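Local coordinates for protein N2152 (Neocallimastix frontalis, PDB 5U22) that probably hydrolyses glycosidic bonds in rare arabinosyl substrates, as a family 39 glycoside hydrolase with a TIM barrel and a beta sandwich, at residues A31-A36 / M312-S318; G46-P52 / P286-G290; L197-K201 / S234-S238; G348-V354 / D406-A412. All coordinates share one frame; numbering follows the deposited sequence.

Contact 1 (A31-A36 / M312-S318)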
loop_
_atom_site.group_PDB
_atom_site.type_symbol
_atom_site.label_atom_id
_atom_site.label_comp_id
_atom_site.label_asym_id
_atom_site.label_seq_id
_atom_site.Cartn_x
_atom_site.Cartn_y
_atom_site.Cartn_z
ATOM N N ALA A 31 -6.339 -11.725 18.993
ATOM C CA ALA A 31 -7.283 -11.377 17.932
ATOM C C ALA A 31 -6.546 -11.370 16.597
ATOM O O ALA A 31 -6.137 -10.333 16.076
ATOM C CB ALA A 31 -7.946 -10.041 18.249
ATOM N N LYS A 32 -6.396 -12.566 16.030
ATOM C CA LYS A 32 -5.676 -12.731 14.772
ATOM C C LYS A 32 -6.491 -12.184 13.607
ATOM O O LYS A 32 -7.679 -12.493 13.467
ATOM C CB LYS A 32 -5.362 -14.209 14.535
ATOM C CG LYS A 32 -3.977 -14.662 14.975
ATOM C CD LYS A 32 -3.712 -14.437 16.455
ATOM C CE LYS A 32 -2.469 -15.195 16.894
ATOM N NZ LYS A 32 -1.987 -14.801 18.243
ATOM N N ILE A 33 -5.852 -11.379 12.759
ATOM C CA ILE A 33 -6.529 -10.865 11.572
ATOM C C ILE A 33 -6.281 -11.832 10.427
ATOM O O ILE A 33 -7.223 -12.355 9.817
ATOM C CB ILE A 33 -6.053 -9.453 11.203
ATOM C CG1 ILE A 33 -6.247 -8.502 12.377
ATOM C CG2 ILE A 33 -6.823 -8.950 9.993
ATOM C CD1 ILE A 33 -5.533 -7.184 12.192
ATOM N N ARG A 34 -5.003 -12.047 10.125
ATOM C CA ARG A 34 -4.539 -12.969 9.100
ATOM C C ARG A 34 -3.024 -12.984 9.162
ATOM O O ARG A 34 -2.425 -12.230 9.939
ATOM C CB ARG A 34 -5.004 -12.546 7.705
ATOM C CG ARG A 34 -4.523 -11.174 7.352
ATOM C CD ARG A 34 -4.825 -10.749 5.915
ATOM N NE ARG A 34 -4.382 -9.365 5.761
ATOM C CZ ARG A 34 -4.322 -8.695 4.611
ATOM N NH1 ARG A 34 -4.688 -9.276 3.464
ATOM N NH2 ARG A 34 -3.894 -7.433 4.622
ATOM N N ARG A 35 -2.401 -13.819 8.336
ATOM C CA ARG A 35 -0.950 -13.860 8.262
ATOM C C ARG A 35 -0.395 -12.506 7.836
ATOM O O ARG A 35 -1.061 -11.714 7.163
ATOM C CB ARG A 35 -0.491 -14.923 7.269
ATOM C CG ARG A 35 -0.856 -16.352 7.610
ATOM C CD ARG A 35 -0.123 -17.276 6.645
ATOM N NE ARG A 35 1.234 -16.774 6.423
ATOM C CZ ARG A 35 1.980 -17.038 5.355
ATOM N NH1 ARG A 35 1.513 -17.812 4.378
ATOM N NH2 ARG A 35 3.200 -16.525 5.268
ATOM N N ALA A 36 0.833 -12.239 8.252
ATOM C CA ALA A 36 1.547 -11.059 7.778
ATOM C C ALA A 36 1.800 -11.154 6.281
ATOM O O ALA A 36 2.415 -12.112 5.804
ATOM C CB ALA A 36 2.867 -10.914 8.535
ATOM N N MET A 312 7.946 -7.831 9.709
ATOM C CA MET A 312 6.933 -8.502 10.507
ATOM C C MET A 312 6.664 -9.893 9.956
ATOM O O MET A 312 6.556 -10.085 8.741
ATOM C CB MET A 312 5.645 -7.679 10.534
ATOM C CG MET A 312 5.773 -6.384 11.335
ATOM S SD MET A 312 4.227 -5.442 11.324
ATOM C CE MET A 312 4.093 -4.997 13.051
ATOM N N THR A 313 6.585 -10.868 10.864
ATOM C CA THR A 313 6.308 -12.264 10.549
ATOM C C THR A 313 5.219 -12.768 11.490
ATOM O O THR A 313 4.863 -12.105 12.469
ATOM C CB THR A 313 7.578 -13.130 10.661
ATOM O OG1 THR A 313 8.177 -12.957 11.951
ATOM C CG2 THR A 313 8.603 -12.748 9.596
ATOM N N GLY A 314 4.676 -13.950 11.191
ATOM C CA GLY A 314 3.607 -14.510 12.009
ATOM C C GLY A 314 2.233 -13.999 11.617
ATOM O O GLY A 314 1.914 -13.927 10.425
ATOM N N ASP A 315 1.412 -13.644 12.599
ATOM C CA ASP A 315 0.049 -13.186 12.361
ATOM C C ASP A 315 -0.076 -11.709 12.680
ATOM O O ASP A 315 0.480 -11.236 13.671
ATOM C CB ASP A 315 -0.957 -13.936 13.236
ATOM C CG ASP A 315 -1.083 -15.375 12.869
ATOM O OD1 ASP A 315 -0.979 -15.690 11.666
ATOM O OD2 ASP A 315 -1.304 -16.187 13.787
ATOM N N MET A 316 -0.845 -10.992 11.866
ATOM C CA MET A 316 -1.270 -9.652 12.246
ATOM C C MET A 316 -2.419 -9.766 13.239
ATOM O O MET A 316 -3.285 -10.634 13.101
ATOM C CB MET A 316 -1.707 -8.850 11.012
ATOM C CG MET A 316 -0.701 -8.862 9.876
ATOM S SD MET A 316 0.918 -8.225 10.380
ATOM C CE MET A 316 0.460 -6.538 10.838
ATOM N N VAL A 317 -2.410 -8.908 14.261
ATOM C CA VAL A 317 -3.422 -8.948 15.307
ATOM C C VAL A 317 -4.061 -7.575 15.450
ATOM O O VAL A 317 -3.525 -6.557 15.004
ATOM C CB VAL A 317 -2.847 -9.410 16.659
ATOM C CG1 VAL A 317 -2.345 -10.835 16.551
ATOM C CG2 VAL A 317 -1.707 -8.498 17.106
ATOM N N SER A 318 -5.211 -7.558 16.121
ATOM C CA SER A 318 -6.041 -6.362 16.155
ATOM C C SER A 318 -5.415 -5.260 16.996
ATOM O O SER A 318 -4.872 -5.495 18.080
ATOM C CB SER A 318 -7.430 -6.700 16.687
ATOM O OG SER A 318 -8.143 -7.479 15.731
#
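Met316 lays the CG-SD part of its side chain against Ala36. Its SD is 3.8 Å from Ala36 CB. The chain is bent at chi2 and chi3; CG and SD brush Ala36 while the end of the chain leads away. Ile33 comes across further along the same segment. Its CG1 lies beside the backbone N (chi1 -57°), and its CD1 rests over the Val317 carbonyl, 3.5 Å from Val317 O. At the end of the pairing Ala31 CB and Ser318 OG meet at 3.6 Å.

The segments pair as antiparallel strands of the beta sandwich, but the register slips. Ile33 N and Arg34 O both bond to Met316, and Ile33 has near-helical backbone angles, consistent with a bulge. Ile33 N donates to Met316 O at 2.7 Å in a nearly straight bond. Met316 N in turn donates to Arg34 O at 2.8 Å. Further on, Ala36 N reaches Gly314 O at 3.0 Å. Ser318 N closes the other end on Ala31 O at 2.9 Å.

Lys32 is modelled in two conformers, which makes its packing less certain. In one of them its side chain crosses that of Asp315 at about a right angle, CG and CE passing OD2, while NZ turns to Cys29 O. Arg34 NH2 bonds to Val273 O. Strand 315-320 is also paired with strand 330-336, and Met316 packs there on Ala332 and Ser334.

Contact 2 (G46-P52 / P286-G290)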
loop_
_atom_site.group_PDB
_atom_site.type_symbol
_atom_site.label_atom_id
_atom_site.label_comp_id
_atom_site.label_asym_id
_atom_site.label_seq_id
_atom_site.Cartn_x
_atom_site.Cartn_y
_atom_site.Cartn_z
ATOM N N GLY A 46 7.686 3.494 -7.836
ATOM C CA GLY A 46 8.649 3.478 -6.754
ATOM C C GLY A 46 9.924 2.763 -7.111
ATOM O O GLY A 46 10.965 3.032 -6.509
ATOM N N LEU A 47 9.853 1.865 -8.087
ATOM C CA LEU A 47 11.004 1.138 -8.600
ATOM C C LEU A 47 11.007 1.311 -10.107
ATOM O O LEU A 47 9.986 1.064 -10.751
ATOM C CB LEU A 47 10.924 -0.347 -8.232
ATOM C CG LEU A 47 12.007 -1.271 -8.784
ATOM C CD1 LEU A 47 13.383 -0.823 -8.317
ATOM C CD2 LEU A 47 11.733 -2.717 -8.358
ATOM N N ILE A 48 12.132 1.750 -10.668
ATOM C CA ILE A 48 12.222 1.890 -12.123
ATOM C C ILE A 48 13.442 1.139 -12.639
ATOM O O ILE A 48 14.023 0.314 -11.919
ATOM C CB ILE A 48 12.238 3.369 -12.545
ATOM C CG1 ILE A 48 13.431 4.108 -11.924
ATOM C CG2 ILE A 48 10.916 4.043 -12.129
ATOM C CD1 ILE A 48 13.465 5.573 -12.325
ATOM N N GLU A 49 13.831 1.409 -13.891
ATOM C CA GLU A 49 14.804 0.545 -14.561
ATOM C C GLU A 49 16.128 0.508 -13.812
ATOM O O GLU A 49 16.736 -0.560 -13.673
ATOM C CB GLU A 49 15.025 1.000 -16.007
ATOM C CG GLU A 49 13.877 0.670 -16.968
ATOM C CD GLU A 49 12.850 1.787 -17.052
ATOM O OE1 GLU A 49 12.793 2.615 -16.114
ATOM O OE2 GLU A 49 12.107 1.841 -18.065
ATOM N N ASN A 50 16.598 1.657 -13.324
ATOM C CA ASN A 50 17.881 1.651 -12.628
ATOM C C ASN A 50 17.902 2.601 -11.432
ATOM O O ASN A 50 18.981 3.047 -11.023
ATOM C CB ASN A 50 19.028 1.986 -13.603
ATOM C CG ASN A 50 20.378 1.457 -13.125
ATOM O OD1 ASN A 50 20.454 0.391 -12.515
ATOM N ND2 ASN A 50 21.444 2.205 -13.398
ATOM N N VAL A 51 16.741 2.938 -10.876
ATOM C CA VAL A 51 16.664 3.655 -9.608
ATOM C C VAL A 51 15.634 2.921 -8.764
ATOM O O VAL A 51 14.546 2.624 -9.256
ATOM C CB VAL A 51 16.277 5.134 -9.775
ATOM C CG1 VAL A 51 16.427 5.872 -8.437
ATOM C CG2 VAL A 51 17.128 5.815 -10.864
ATOM N N PRO A 52 15.981 2.581 -7.507
ATOM C CA PRO A 52 17.298 2.730 -6.883
ATOM C C PRO A 52 18.316 1.873 -7.612
ATOM O O PRO A 52 17.954 0.835 -8.155
ATOM C CB PRO A 52 17.090 2.206 -5.451
ATOM C CG PRO A 52 15.606 2.150 -5.248
ATOM C CD PRO A 52 15.022 1.916 -6.613
ATOM N N PRO A 286 11.260 9.887 -9.672
ATOM C CA PRO A 286 10.777 8.505 -9.638
ATOM C C PRO A 286 11.844 7.588 -9.067
ATOM O O PRO A 286 13.024 7.930 -8.994
ATOM C CB PRO A 286 10.508 8.190 -11.108
ATOM C CG PRO A 286 11.546 9.018 -11.825
ATOM C CD PRO A 286 11.671 10.292 -11.029
ATOM N N GLY A 287 11.409 6.409 -8.647
ATOM C CA GLY A 287 12.355 5.410 -8.196
ATOM C C GLY A 287 12.757 5.537 -6.746
ATOM O O GLY A 287 13.757 4.937 -6.331
ATOM N N ARG A 288 11.997 6.280 -5.943
ATOM C CA ARG A 288 12.357 6.465 -4.541
ATOM C C ARG A 288 11.438 5.702 -3.597
ATOM O O ARG A 288 11.316 6.067 -2.423
ATOM C CB ARG A 288 12.391 7.955 -4.201
ATOM C CG ARG A 288 13.535 8.638 -4.911
ATOM C CD ARG A 288 13.771 10.048 -4.412
ATOM N NE ARG A 288 14.862 10.681 -5.153
ATOM C CZ ARG A 288 15.188 11.960 -5.009
ATOM N NH1 ARG A 288 14.510 12.711 -4.154
ATOM N NH2 ARG A 288 16.186 12.485 -5.714
ATOM N N LEU A 289 10.787 4.648 -4.098
ATOM C CA LEU A 289 10.075 3.669 -3.291
ATOM C C LEU A 289 8.882 4.271 -2.554
ATOM O O LEU A 289 8.383 3.677 -1.597
ATOM C CB LEU A 289 11.047 2.983 -2.313
ATOM C CG LEU A 289 12.117 2.174 -3.061
ATOM C CD1 LEU A 289 13.248 1.694 -2.144
ATOM C CD2 LEU A 289 11.468 0.993 -3.755
ATOM N N GLY A 290 8.382 5.418 -3.023
ATOM C CA GLY A 290 7.280 6.109 -2.383
ATOM C C GLY A 290 7.782 7.160 -1.412
ATOM O O GLY A 290 7.258 7.299 -0.303
#
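Ile48 and Pro286 meet because Ile48 CG1 takes the crowded position between backbone N and carbonyl carbon (chi1 60°), and the chain then runs straight out (chi2 180°). This carries Ile48 CD1 to 4.0 Å from Pro286 CG, the two side chains crossing at a slant. The contact joins two loops of the TIM barrel. Loop 46-52 leads into helix 55-58, ahead of strand 66-70. Loop 286-290 follows strand 275-278, the last of the parallel strands.

The peptide bond before Pro52 is cis. Its ring meets Gly287 O, with Pro52 CD at 3.3 Å from that oxygen. Val51 CG1 approaches the same Gly287 O at 3.5 Å. Gly287 CA lies against Ile48 CG1, and the backbone of this glycine is thus covered by three residues of the first loop. Gly46 is also closely packed, with its CA 3.7 Å from Leu289 CA.

Pro52 CG also meets Leu289 CD1 at 3.9 Å, the side chains crossing obliquely. Both groups continue into apolar surroundings: Pro52 touches Leu293 and Leu58, and Leu289 touches Met67. Arg288 points away and pairs with Asp296. The Pro286 side chain is about 9 Å from a bound buffer molecule, BTB.

One direct hydrogen bond spans the loops. Leu289 N donates to Gly46 O at 2.9 Å, in the carbonyl plane and on a lone pair, while Gly287 CA comes to 3.2 Å from the same Gly46 O.

Contact 3 (L197-K201 / S234-S238)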
loop_
_atom_site.group_PDB
_atom_site.type_symbol
_atom_site.label_atom_id
_atom_site.label_comp_id
_atom_site.label_asym_id
_atom_site.label_seq_id
_atom_site.Cartn_x
_atom_site.Cartn_y
_atom_site.Cartn_z
ATOM N N LEU A 197 -20.073 -0.997 -10.175
ATOM C CA LEU A 197 -20.313 -2.402 -9.863
ATOM C C LEU A 197 -21.584 -2.910 -10.531
ATOM O O LEU A 197 -21.619 -4.039 -11.037
ATOM C CB LEU A 197 -20.403 -2.596 -8.349
ATOM C CG LEU A 197 -19.075 -2.371 -7.634
ATOM C CD1 LEU A 197 -19.276 -2.472 -6.125
ATOM C CD2 LEU A 197 -18.052 -3.379 -8.121
ATOM N N GLN A 198 -22.649 -2.106 -10.509
ATOM C CA GLN A 198 -23.888 -2.520 -11.160
ATOM C C GLN A 198 -23.673 -2.720 -12.658
ATOM O O GLN A 198 -24.107 -3.726 -13.232
ATOM C CB GLN A 198 -24.986 -1.496 -10.893
ATOM C CG GLN A 198 -25.589 -1.604 -9.495
ATOM C CD GLN A 198 -26.674 -0.570 -9.242
ATOM O OE1 GLN A 198 -26.606 0.550 -9.740
ATOM N NE2 GLN A 198 -27.669 -0.936 -8.444
ATOM N N PHE A 199 -22.994 -1.773 -13.303
ATOM C CA PHE A 199 -22.669 -1.911 -14.719
ATOM C C PHE A 199 -21.849 -3.167 -14.980
ATOM O O PHE A 199 -22.117 -3.914 -15.931
ATOM C CB PHE A 199 -21.909 -0.674 -15.206
ATOM C CG PHE A 199 -21.353 -0.822 -16.594
ATOM C CD1 PHE A 199 -22.128 -0.502 -17.700
ATOM C CD2 PHE A 199 -20.070 -1.308 -16.799
ATOM C CE1 PHE A 199 -21.625 -0.645 -18.987
ATOM C CE2 PHE A 199 -19.560 -1.464 -18.082
ATOM C CZ PHE A 199 -20.337 -1.135 -19.180
ATOM N N SER A 200 -20.843 -3.421 -14.137
ATOM C CA SER A 200 -19.885 -4.474 -14.426
ATOM C C SER A 200 -20.454 -5.857 -14.134
ATOM O O SER A 200 -20.150 -6.817 -14.850
ATOM C CB SER A 200 -18.601 -4.234 -13.634
ATOM O OG SER A 200 -17.960 -3.060 -14.097
ATOM N N LYS A 201 -21.268 -5.981 -13.083
ATOM C CA LYS A 201 -21.959 -7.245 -12.843
ATOM C C LYS A 201 -22.882 -7.591 -14.009
ATOM O O LYS A 201 -22.860 -8.714 -14.526
ATOM C CB LYS A 201 -22.754 -7.178 -11.541
ATOM C CG LYS A 201 -23.626 -8.415 -11.338
ATOM C CD LYS A 201 -24.465 -8.354 -10.080
ATOM C CE LYS A 201 -25.188 -9.690 -9.861
ATOM N NZ LYS A 201 -26.088 -9.649 -8.688
ATOM N N SER A 234 -24.788 -6.182 -0.892
ATOM C CA SER A 234 -26.110 -5.765 -1.337
ATOM C C SER A 234 -26.324 -6.001 -2.826
ATOM O O SER A 234 -27.469 -6.167 -3.254
ATOM C CB SER A 234 -26.341 -4.294 -0.995
ATOM O OG SER A 234 -25.668 -3.444 -1.903
ATOM N N LEU A 235 -25.260 -6.043 -3.621
ATOM C CA LEU A 235 -25.383 -6.254 -5.058
ATOM C C LEU A 235 -25.155 -7.703 -5.474
ATOM O O LEU A 235 -25.242 -8.009 -6.671
ATOM C CB LEU A 235 -24.403 -5.337 -5.809
ATOM C CG LEU A 235 -24.566 -3.820 -5.648
ATOM C CD1 LEU A 235 -23.484 -3.081 -6.433
ATOM C CD2 LEU A 235 -25.946 -3.392 -6.118
ATOM N N GLY A 236 -24.852 -8.599 -4.534
ATOM C CA GLY A 236 -24.633 -9.995 -4.863
ATOM C C GLY A 236 -23.358 -10.247 -5.645
ATOM O O GLY A 236 -23.360 -10.992 -6.630
ATOM N N ILE A 237 -22.259 -9.629 -5.219
ATOM C CA ILE A 237 -20.957 -9.780 -5.861
ATOM C C ILE A 237 -20.042 -10.505 -4.885
ATOM O O ILE A 237 -19.925 -10.098 -3.723
ATOM C CB ILE A 237 -20.379 -8.410 -6.266
ATOM C CG1 ILE A 237 -21.305 -7.732 -7.283
ATOM C CG2 ILE A 237 -18.969 -8.564 -6.827
ATOM C CD1 ILE A 237 -20.945 -6.292 -7.603
ATOM N N SER A 238 -19.420 -11.594 -5.335
ATOM C CA SER A 238 -18.495 -12.307 -4.466
ATOM C C SER A 238 -17.297 -11.419 -4.138
ATOM O O SER A 238 -16.836 -10.631 -4.971
ATOM C CB SER A 238 -18.044 -13.621 -5.103
ATOM O OG SER A 238 -17.513 -13.417 -6.392
#
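Leu235 is turned across Gln198 at about a right angle. Its CD2 lies 3.8 Å from Gln198 CG and equally near the amide nitrogen NE2. Its other methyl, CD1, points at the shaft of Leu197 and comes to 3.7 Å from Leu197 CB. Ile237 meets that same CB. Its CD1 stands 3.8 Å from Leu197 CB, and the two side chains cross at a slant. Leu197 is thus touched by both residues that flank Gly236.

Lys201 behaves differently. Its CG is anti to the backbone N (chi1 173°). The extended chain runs past Ile237 CG1 and puts NZ at the Leu235 carbonyl. NZ donates to Leu235 O at 2.7 Å, tilted 19° from the carbonyl plane. The acceptor lies just before Gly236, whose positive phi forms a Schellman motif at the C-terminal end of helix 221-235. A lysine ammonium at this C-terminal end would be expected to interact favourably with the helix dipole.

Helix 190-202 comes after strand 180-185, and helix 221-235 after strand 209-212, both strands of the barrel. The contact joins the C-terminal ends of the two helices. Leu197 also packs on Tyr228 and Leu231 of helix 221-235, and Ile237 reaches Leu206 in the loop before strand 209-212.

Contact 4 (G348-V354 / D406-A412)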
loop_
_atom_site.group_PDB
_atom_site.type_symbol
_atom_site.label_atom_id
_atom_site.label_comp_id
_atom_site.label_asym_id
_atom_site.label_seq_id
_atom_site.Cartn_x
_atom_site.Cartn_y
_atom_site.Cartn_z
ATOM N N GLY A 348 1.348 8.919 13.971
ATOM C CA GLY A 348 0.295 9.805 13.534
ATOM C C GLY A 348 -0.111 10.804 14.601
ATOM O O GLY A 348 0.303 10.714 15.766
ATOM N N PRO A 349 -0.940 11.798 14.200
ATOM C CA PRO A 349 -1.471 12.790 15.148
ATOM C C PRO A 349 -1.881 12.191 16.487
ATOM O O PRO A 349 -2.599 11.187 16.542
ATOM C CB PRO A 349 -2.677 13.366 14.393
ATOM C CG PRO A 349 -2.214 13.303 12.936
ATOM C CD PRO A 349 -1.419 12.028 12.824
ATOM N N ASN A 350 -1.405 12.783 17.577
ATOM C CA ASN A 350 -1.678 12.238 18.899
ATOM C C ASN A 350 -1.516 13.347 19.931
ATOM O O ASN A 350 -1.066 14.455 19.620
ATOM C CB ASN A 350 -0.752 11.051 19.211
ATOM C CG ASN A 350 0.705 11.455 19.302
ATOM O OD1 ASN A 350 1.149 12.004 20.312
ATOM N ND2 ASN A 350 1.462 11.181 18.242
ATOM N N ASP A 351 -1.872 13.023 21.176
ATOM C CA ASP A 351 -1.970 14.032 22.224
ATOM C C ASP A 351 -0.645 14.319 22.929
ATOM O O ASP A 351 -0.622 15.118 23.877
ATOM C CB ASP A 351 -3.041 13.621 23.244
ATOM C CG ASP A 351 -4.444 13.924 22.759
ATOM O OD1 ASP A 351 -4.584 14.644 21.741
ATOM O OD2 ASP A 351 -5.411 13.473 23.409
ATOM N N GLY A 352 0.454 13.712 22.486
ATOM C CA GLY A 352 1.773 14.025 22.991
ATOM C C GLY A 352 2.289 13.048 24.021
ATOM O O GLY A 352 3.462 13.142 24.408
ATOM N N SER A 353 1.423 12.157 24.505
ATOM C CA SER A 353 1.783 10.949 25.232
ATOM C C SER A 353 1.061 9.789 24.567
ATOM O O SER A 353 -0.039 9.953 24.036
ATOM C CB SER A 353 1.383 11.020 26.719
ATOM O OG SER A 353 2.196 11.943 27.422
ATOM N N VAL A 354 1.670 8.611 24.602
ATOM C CA VAL A 354 1.040 7.407 24.082
ATOM C C VAL A 354 1.096 6.310 25.137
ATOM O O VAL A 354 2.128 6.100 25.780
ATOM C CB VAL A 354 1.709 6.929 22.776
ATOM C CG1 VAL A 354 1.208 5.530 22.399
ATOM C CG2 VAL A 354 1.441 7.928 21.659
ATOM N N ASP A 406 4.250 3.060 28.221
ATOM C CA ASP A 406 4.056 4.502 28.074
ATOM C C ASP A 406 5.203 5.145 27.300
ATOM O O ASP A 406 6.375 4.846 27.547
ATOM C CB ASP A 406 3.962 5.198 29.435
ATOM C CG ASP A 406 2.884 4.624 30.318
ATOM O OD1 ASP A 406 1.803 4.298 29.808
ATOM O OD2 ASP A 406 3.125 4.496 31.535
ATOM N N LEU A 407 4.860 6.057 26.387
ATOM C CA LEU A 407 5.832 6.890 25.686
ATOM C C LEU A 407 5.510 8.352 25.953
ATOM O O LEU A 407 4.373 8.782 25.736
ATOM C CB LEU A 407 5.826 6.643 24.179
ATOM C CG LEU A 407 6.433 5.362 23.614
ATOM C CD1 LEU A 407 5.584 4.153 23.972
ATOM C CD2 LEU A 407 6.545 5.513 22.097
ATOM N N SER A 408 6.512 9.112 26.393
ATOM C CA SER A 408 6.363 10.539 26.648
ATOM C C SER A 408 6.902 11.364 25.484
ATOM O O SER A 408 7.734 10.907 24.696
ATOM C CB SER A 408 7.088 10.936 27.937
ATOM O OG SER A 408 6.307 10.591 29.059
ATOM N N GLY A 409 6.397 12.595 25.380
ATOM C CA GLY A 409 6.882 13.552 24.404
ATOM C C GLY A 409 6.831 13.057 22.974
ATOM O O GLY A 409 7.828 13.146 22.253
ATOM N N THR A 410 5.685 12.521 22.558
ATOM C CA THR A 410 5.513 11.999 21.213
ATOM C C THR A 410 5.022 13.095 20.279
ATOM O O THR A 410 4.449 14.098 20.706
ATOM C CB THR A 410 4.527 10.833 21.202
ATOM O OG1 THR A 410 3.318 11.230 21.866
ATOM C CG2 THR A 410 5.127 9.617 21.913
ATOM N N ASN A 411 5.251 12.885 18.986
ATOM C CA ASN A 411 4.826 13.827 17.962
ATOM C C ASN A 411 4.057 13.075 16.883
ATOM O O ASN A 411 3.901 11.850 16.938
ATOM C CB ASN A 411 6.026 14.574 17.374
ATOM C CG ASN A 411 6.989 13.652 16.681
ATOM O OD1 ASN A 411 6.704 13.167 15.584
ATOM N ND2 ASN A 411 8.143 13.410 17.302
ATOM N N ALA A 412 3.577 13.817 15.882
ATOM C CA ALA A 412 2.718 13.247 14.850
ATOM C C ALA A 412 3.472 12.749 13.624
ATOM O O ALA A 412 2.857 12.114 12.761
ATOM C CB ALA A 412 1.674 14.279 14.398
HETATM O O HOH W 1 3.636 9.778 15.171
HETATM O O HOH W 2 4.539 13.591 27.360
#
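On the amide of Asn350, ND2 donates to Asn411 O at 2.8 Å; that oxygen is in the amide plane, but ND2 stands well above the carbonyl plane of Asn411. The other ND2 bond goes to Gly348 O, also at 2.8 Å, tilted only slightly from the amide plane. OD1 takes Gly352 N at 2.9 Å, which makes an Asx turn. Above the carbonyl plane, 40° out of it, Thr410 OG1 donates to OD1 at 2.8 Å. The Thr410 hydroxyl is placed there by chi1 of 52°, between the backbone N and the carbonyl carbon.

Beyond the turn the chains become neighbouring antiparallel strands of the beta sandwich. Val354 and Leu407 form a hydrogen-bonded pair: Val354 N to Leu407 O is 2.9 Å, and Leu407 N to Val354 O is 2.8 Å. Their side chains share one face and both pack on Phe346 of strand 341-347. Thr410 N also bonds to Gly352 O. At the other end Ala412 CB lies 3.6 Å from Pro349 CA, and a water links Gly348 N to Asn411 O.

Both ND2 hydrogens have acceptors and OD1 has two donors. The amide is therefore held against rotation, and a flip of its N and O would lose these bonds. Asn350 so ties its own turn to the loop that follows strand 403-408.

In the fold
Contacts 1 and 4 belong to the same mixed sandwich sheet, about 25 Å apart between centres. Both are partly buried and rest mainly on backbone bonds. Contact 4 adds a polar amide and waters. Contact 1 has a probable bulge and some apolar cover. Contacts 2 and 3 belong to the TIM barrel and lie on opposite sides of the chain's centre. Contact 2 is the buried one, a loop pair closed by prolines, glycines and apolar chains. Contact 3 is partly buried, with a lysine bond beside leucines and isoleucine. Contacts 3 and 4 lie furthest from the chain's centre. Along the chain, contact 3 is nested inside contact 2, and contact 2 inside contact 1, while contact 4 follows separately.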